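Local coordinates for protein cysteine protease-like VirA (Shigella flexneri, PDB 3EB8) that acts as a secreted Shigella virulence effector needed for epithelial cell entry and for intra- and intercellular spread, although its proposed protease activity on alpha-tubulin is disputed, at residues A[30-33]-A[34-37]; A[131-134]-A[135-138]. All blocks are in the same frame, centred on the assembly; numbering follows the deposited sequence.

Overall arrangement
Both contacts are local turns near the surface of a single-chain protein. Contact 1 leads into strand 35-41 of the antiparallel sheet near the N-terminus. Contact 2 belongs to the loop between strand 121-123 of the larger mixed sheet and helix 140-149. Their centres lie about 35 Å apart and their nearest atoms about 25 Å apart; the two do not touch. In each, the carboxylate of the last turn residue accepts the backbone N-H of the first. The turn is type II in contact 1 and type I in contact 2, where a type II turn follows. Contact 2 also approaches the region assigned to tubulin binding, residues 182-273, through Phe137, which meets Trp237 and Leu240.

Contact 1 of 2, residues A[30-33]-A[34-37]; sequences DKMD and GEFA
Met32 and Glu35 are the ends of a type II beta turn that leads into strand 35-41 of the antiparallel sheet. Gly34 takes the third position of the turn, where its positive phi of 76° fits. The turn bond itself is weak, with Glu35 N 3.4 Å from Met32 O. The side chain of Glu35 adds a firmer link. Its CG lies anti to the backbone N (chi1 175°), and the extended chain brings the carboxylate back over residues 31 and 32. Met32 N donates to Glu35 OE1 at 2.9 Å and approaches from above the carboxylate plane. The same carboxylate has outside partners: Arg47 forms a salt bridge to OE1, and Ser26 OG is hydrogen-bonded to OE2. Together these bonds tie this buried group to the turn, to strand 44-51 and to the chain just after strand 24-25. Met32 crosses the Glu35 side chain at about a right angle and also touches Phe58. Further along the strand, Phe36 and Ala37 both face Leu48 in a classic beta bulge. Lys31 lies against Glu35, with its CB 3.5 Å from Glu35 CD. Bends at chi2 and chi4 turn its amine away from the carboxylate and toward the backbone. Lys31 NZ donates to Glu35 O at 2.7 Å, lying in the carbonyl plane.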
ATOM      1  N   ASP A  30      25.715  -0.712   4.607  1.00 78.12           N
ATOM      2  CA  ASP A  30      26.549  -1.386   5.597  1.00 89.80           C
ATOM      3  C   ASP A  30      25.717  -2.355   6.444  1.00 90.37           C
ATOM      4  O   ASP A  30      25.863  -2.433   7.663  1.00106.71           O
ATOM      5  CB  ASP A  30      27.295  -0.365   6.475  1.00 90.13           C
ATOM      6  CG  ASP A  30      26.366   0.688   7.060  1.00 98.03           C
ATOM      7  OD1 ASP A  30      25.134   0.441   7.088  1.00109.16           O
ATOM      8  OD2 ASP A  30      26.858   1.760   7.480  1.00 83.71           O
ATOM      9  N   LYS A  31      24.843  -3.094   5.782  1.00 80.90           N
ATOM     10  CA  LYS A  31      24.072  -4.142   6.431  1.00 71.09           C
ATOM     11  C   LYS A  31      24.832  -5.457   6.329  1.00 69.68           C
ATOM     12  O   LYS A  31      25.752  -5.589   5.519  1.00 75.94           O
ATOM     13  CB  LYS A  31      22.710  -4.275   5.744  1.00 67.80           C
ATOM     14  CG  LYS A  31      22.797  -4.630   4.268  1.00 67.09           C
ATOM     15  CD  LYS A  31      21.649  -4.007   3.497  1.00 73.67           C
ATOM     16  CE  LYS A  31      21.546  -4.565   2.092  1.00 73.56           C
ATOM     17  NZ  LYS A  31      20.972  -5.944   2.111  1.00 65.29           N
ATOM     18  N   MET A  32      24.451  -6.433   7.140  1.00 69.17           N
ATOM     19  CA  MET A  32      25.054  -7.757   7.049  1.00 70.46           C
ATOM     20  C   MET A  32      24.763  -8.379   5.698  1.00 70.50           C
ATOM     21  O   MET A  32      23.999  -7.820   4.917  1.00 69.33           O
ATOM     22  CB  MET A  32      24.549  -8.651   8.167  1.00 69.95           C
ATOM     23  CG  MET A  32      25.033  -8.206   9.518  1.00 70.37           C
ATOM     24  SD  MET A  32      24.490  -9.335  10.786  1.00 85.70           S
ATOM     25  CE  MET A  32      25.288 -10.855  10.253  1.00100.19           C
ATOM     26  N   ASP A  33      25.379  -9.524   5.419  1.00 71.99           N
ATOM     27  CA  ASP A  33      25.145 -10.222   4.162  1.00 72.28           C
ATOM     28  C   ASP A  33      23.749 -10.820   4.144  1.00 70.51           C
ATOM     29  O   ASP A  33      23.369 -11.555   5.049  1.00 77.28           O
ATOM     30  CB  ASP A  33      26.181 -11.328   3.942  1.00105.08           C
ATOM     31  CG  ASP A  33      27.547 -10.787   3.552  1.00121.18           C
ATOM     32  OD1 ASP A  33      27.940  -9.720   4.075  1.00124.31           O
ATOM     33  OD2 ASP A  33      28.228 -11.434   2.727  1.00128.77           O
ATOM     34  N   GLY A  34      22.984 -10.506   3.108  1.00 69.46           N
ATOM     35  CA  GLY A  34      21.649 -11.049   2.966  1.00 67.91           C
ATOM     36  C   GLY A  34      20.620 -10.396   3.879  1.00 65.99           C
ATOM     37  O   GLY A  34      19.449 -10.767   3.862  1.00 64.72           O
ATOM     38  N   GLU A  35      21.051  -9.418   4.671  1.00 65.93           N
ATOM     39  CA  GLU A  35      20.142  -8.708   5.570  1.00 64.35           C
ATOM     40  C   GLU A  35      19.061  -7.939   4.816  1.00 62.82           C
ATOM     41  O   GLU A  35      19.351  -7.169   3.900  1.00 63.04           O
ATOM     42  CB  GLU A  35      20.916  -7.751   6.479  1.00 64.87           C
ATOM     43  CG  GLU A  35      20.042  -6.889   7.349  1.00 63.48           C
ATOM     44  CD  GLU A  35      20.855  -5.937   8.210  1.00 70.82           C
ATOM     45  OE1 GLU A  35      21.981  -6.313   8.606  1.00 66.92           O
ATOM     46  OE2 GLU A  35      20.372  -4.813   8.491  1.00 63.41           O
ATOM     47  N   PHE A  36      17.812  -8.152   5.220  1.00 61.43           N
ATOM     48  CA  PHE A  36      16.682  -7.500   4.586  1.00 60.02           C
ATOM     49  C   PHE A  36      15.910  -6.638   5.576  1.00 58.95           C
ATOM     50  O   PHE A  36      15.136  -5.773   5.173  1.00 58.01           O
ATOM     51  CB  PHE A  36      15.753  -8.529   3.929  1.00 59.47           C
ATOM     52  CG  PHE A  36      15.088  -9.449   4.906  1.00 59.20           C
ATOM     53  CD1 PHE A  36      13.872  -9.107   5.481  1.00 57.96           C
ATOM     54  CD2 PHE A  36      15.674 -10.647   5.253  1.00 60.42           C
ATOM     55  CE1 PHE A  36      13.258  -9.935   6.380  1.00 57.95           C
ATOM     56  CE2 PHE A  36      15.057 -11.488   6.157  1.00 60.41           C
ATOM     57  CZ  PHE A  36      13.845 -11.128   6.718  1.00 59.19           C
ATOM     58  N   ALA A  37      16.117  -6.863   6.869  1.00 59.25           N
ATOM     59  CA  ALA A  37      15.492  -6.016   7.882  1.00 58.52           C
ATOM     60  C   ALA A  37      16.348  -5.851   9.131  1.00 59.42           C
ATOM     61  O   ALA A  37      17.215  -6.668   9.424  1.00 60.49           O
ATOM     62  CB  ALA A  37      14.129  -6.531   8.248  1.00 57.53           C
TER

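Contact 2 of 2, residues A[131-134]-A[135-138]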
ATOM      1  N   HIS A 131      10.774   3.679 -18.864  1.00 64.29           N
ATOM      2  CA  HIS A 131      10.923   5.127 -18.914  1.00 63.06           C
ATOM      3  C   HIS A 131       9.568   5.805 -18.803  1.00 61.62           C
ATOM      4  O   HIS A 131       8.538   5.192 -19.085  1.00 64.11           O
ATOM      5  CB  HIS A 131      11.588   5.553 -20.220  1.00 65.28           C
ATOM      6  CG  HIS A 131      12.980   5.034 -20.382  1.00107.81           C
ATOM      7  ND1 HIS A 131      13.366   4.253 -21.453  1.00113.51           N
ATOM      8  CD2 HIS A 131      14.079   5.178 -19.605  1.00113.07           C
ATOM      9  CE1 HIS A 131      14.646   3.946 -21.331  1.00115.14           C
ATOM     10  NE2 HIS A 131      15.102   4.493 -20.216  1.00118.56           N
ATOM     11  N   VAL A 132       9.563   7.069 -18.397  1.00 60.02           N
ATOM     12  CA  VAL A 132       8.354   7.881 -18.454  1.00 59.09           C
ATOM     13  C   VAL A 132       7.841   7.925 -19.885  1.00 61.26           C
ATOM     14  O   VAL A 132       8.617   8.132 -20.824  1.00 63.07           O
ATOM     15  CB  VAL A 132       8.628   9.320 -18.001  1.00 57.75           C
ATOM     16  CG1 VAL A 132       7.367  10.159 -18.077  1.00 57.07           C
ATOM     17  CG2 VAL A 132       9.203   9.333 -16.580  1.00 55.94           C
ATOM     18  N   LYS A 133       6.541   7.727 -20.052  1.00 61.32           N
ATOM     19  CA  LYS A 133       5.907   7.854 -21.352  1.00 63.51           C
ATOM     20  C   LYS A 133       4.842   8.945 -21.290  1.00 62.59           C
ATOM     21  O   LYS A 133       4.305   9.231 -20.224  1.00 60.43           O
ATOM     22  CB  LYS A 133       5.295   6.517 -21.773  1.00 65.22           C
ATOM     23  CG  LYS A 133       6.318   5.406 -21.967  1.00 70.71           C
ATOM     24  CD  LYS A 133       5.625   4.067 -22.159  1.00 89.06           C
ATOM     25  CE  LYS A 133       6.619   2.911 -22.136  1.00 98.74           C
ATOM     26  NZ  LYS A 133       5.920   1.590 -22.053  1.00102.62           N
ATOM     27  N   ASP A 134       4.555   9.550 -22.439  1.00 64.50           N
ATOM     28  CA  ASP A 134       3.579  10.632 -22.539  1.00 64.20           C
ATOM     29  C   ASP A 134       2.199  10.215 -22.060  1.00 69.51           C
ATOM     30  O   ASP A 134       1.345  11.067 -21.821  1.00 62.78           O
ATOM     31  CB  ASP A 134       3.453  11.101 -23.992  1.00 73.59           C
ATOM     32  CG  ASP A 134       4.670  11.836 -24.461  1.00103.23           C
ATOM     33  OD1 ASP A 134       5.561  12.083 -23.617  1.00115.48           O
ATOM     34  OD2 ASP A 134       4.739  12.171 -25.666  1.00112.04           O
ATOM     35  N   THR A 135       1.977   8.910 -21.948  1.00 63.93           N
ATOM     36  CA  THR A 135       0.664   8.394 -21.605  1.00 63.78           C
ATOM     37  C   THR A 135       0.511   8.143 -20.107  1.00 65.23           C
ATOM     38  O   THR A 135      -0.592   7.854 -19.642  1.00 60.71           O
ATOM     39  CB  THR A 135       0.363   7.085 -22.366  1.00 66.32           C
ATOM     40  OG1 THR A 135       1.465   6.181 -22.229  1.00 66.55           O
ATOM     41  CG2 THR A 135       0.120   7.353 -23.849  1.00 69.39           C
ATOM     42  N   ASP A 136       1.606   8.241 -19.356  1.00 59.51           N
ATOM     43  CA  ASP A 136       1.560   7.983 -17.914  1.00 57.25           C
ATOM     44  C   ASP A 136       0.540   8.862 -17.175  1.00 55.73           C
ATOM     45  O   ASP A 136       0.511  10.079 -17.357  1.00 55.46           O
ATOM     46  CB  ASP A 136       2.941   8.165 -17.289  1.00 56.08           C
ATOM     47  CG  ASP A 136       3.958   7.152 -17.787  1.00 57.53           C
ATOM     48  OD1 ASP A 136       3.600   6.209 -18.525  1.00 59.42           O
ATOM     49  OD2 ASP A 136       5.136   7.305 -17.420  1.00 56.99           O
ATOM     50  N   PHE A 137      -0.298   8.232 -16.351  1.00 55.01           N
ATOM     51  CA  PHE A 137      -1.280   8.939 -15.527  1.00 53.71           C
ATOM     52  C   PHE A 137      -2.398   9.583 -16.338  1.00 59.97           C
ATOM     53  O   PHE A 137      -3.160  10.392 -15.813  1.00 55.23           O
ATOM     54  CB  PHE A 137      -0.613   9.988 -14.623  1.00 51.89           C
ATOM     55  CG  PHE A 137       0.265   9.394 -13.567  1.00 50.68           C
ATOM     56  CD1 PHE A 137       1.637   9.255 -13.778  1.00 50.98           C
ATOM     57  CD2 PHE A 137      -0.281   8.956 -12.361  1.00 49.63           C
ATOM     58  CE1 PHE A 137       2.450   8.678 -12.800  1.00 50.00           C
ATOM     59  CE2 PHE A 137       0.525   8.386 -11.377  1.00 48.80           C
ATOM     60  CZ  PHE A 137       1.884   8.237 -11.599  1.00 49.00           C
ATOM     61  N   ASN A 138      -2.505   9.227 -17.614  1.00 57.09           N
ATOM     62  CA  ASN A 138      -3.593   9.746 -18.437  1.00 58.68           C
ATOM     63  C   ASN A 138      -4.977   9.534 -17.812  1.00 65.64           C
ATOM     64  O   ASN A 138      -5.828  10.418 -17.859  1.00 58.66           O
ATOM     65  CB  ASN A 138      -3.568   9.136 -19.844  1.00 61.46           C
ATOM     66  CG  ASN A 138      -2.831  10.007 -20.847  1.00 99.46           C
ATOM     67  OD1 ASN A 138      -2.099  10.934 -20.474  1.00102.44           O
ATOM     68  ND2 ASN A 138      -3.015   9.712 -22.135  1.00 91.22           N
TER
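Lys133 and Asp136 grip each other twice across a type I beta turn. The backbone bond of the turn runs from Asp136 N to Lys133 O at 3.0 Å. The second bond uses a side chain. Lys133 N donates to Asp136 OD2, also at 3.0 Å and nearly straight (166°), from above the plane of the carboxylate. Thus both the N-H and the C=O of Lys133 are satisfied by Asp136. The torsion of Asp136 explains this: CG sits beside its own backbone N (chi1 -65°), which brings the carboxylate back toward the backbone of Val132 and Lys133. There OD2 also rests 3.4 Å from Val132 CA, and Val132 CG1 packs alongside it. Asp136 OD1 lies 3.7 Å from Lys133 CB. The Lys133 amine is farther off: NZ is 6.3 Å from Asp136 OD1, so the opposite charges do not touch. Arg339 of helix 335-341 packs against the side chains of both Val132 and Asp136. A second turn, of type II, overlaps the first. It is closed by Asn138 N, which donates to Thr135 O at 3.1 Å. Phe137, at its third position, has a positive phi of 69°. Its carbonyl oxygen is hydrogen-bonded by Ser335 OG. Phe137 is buried, and its ring meets that of Trp237. The arrangement is a pair of overlapping beta turns, type I then type II, that share Thr135 and Asp136 and carry the loop toward helix 140-149.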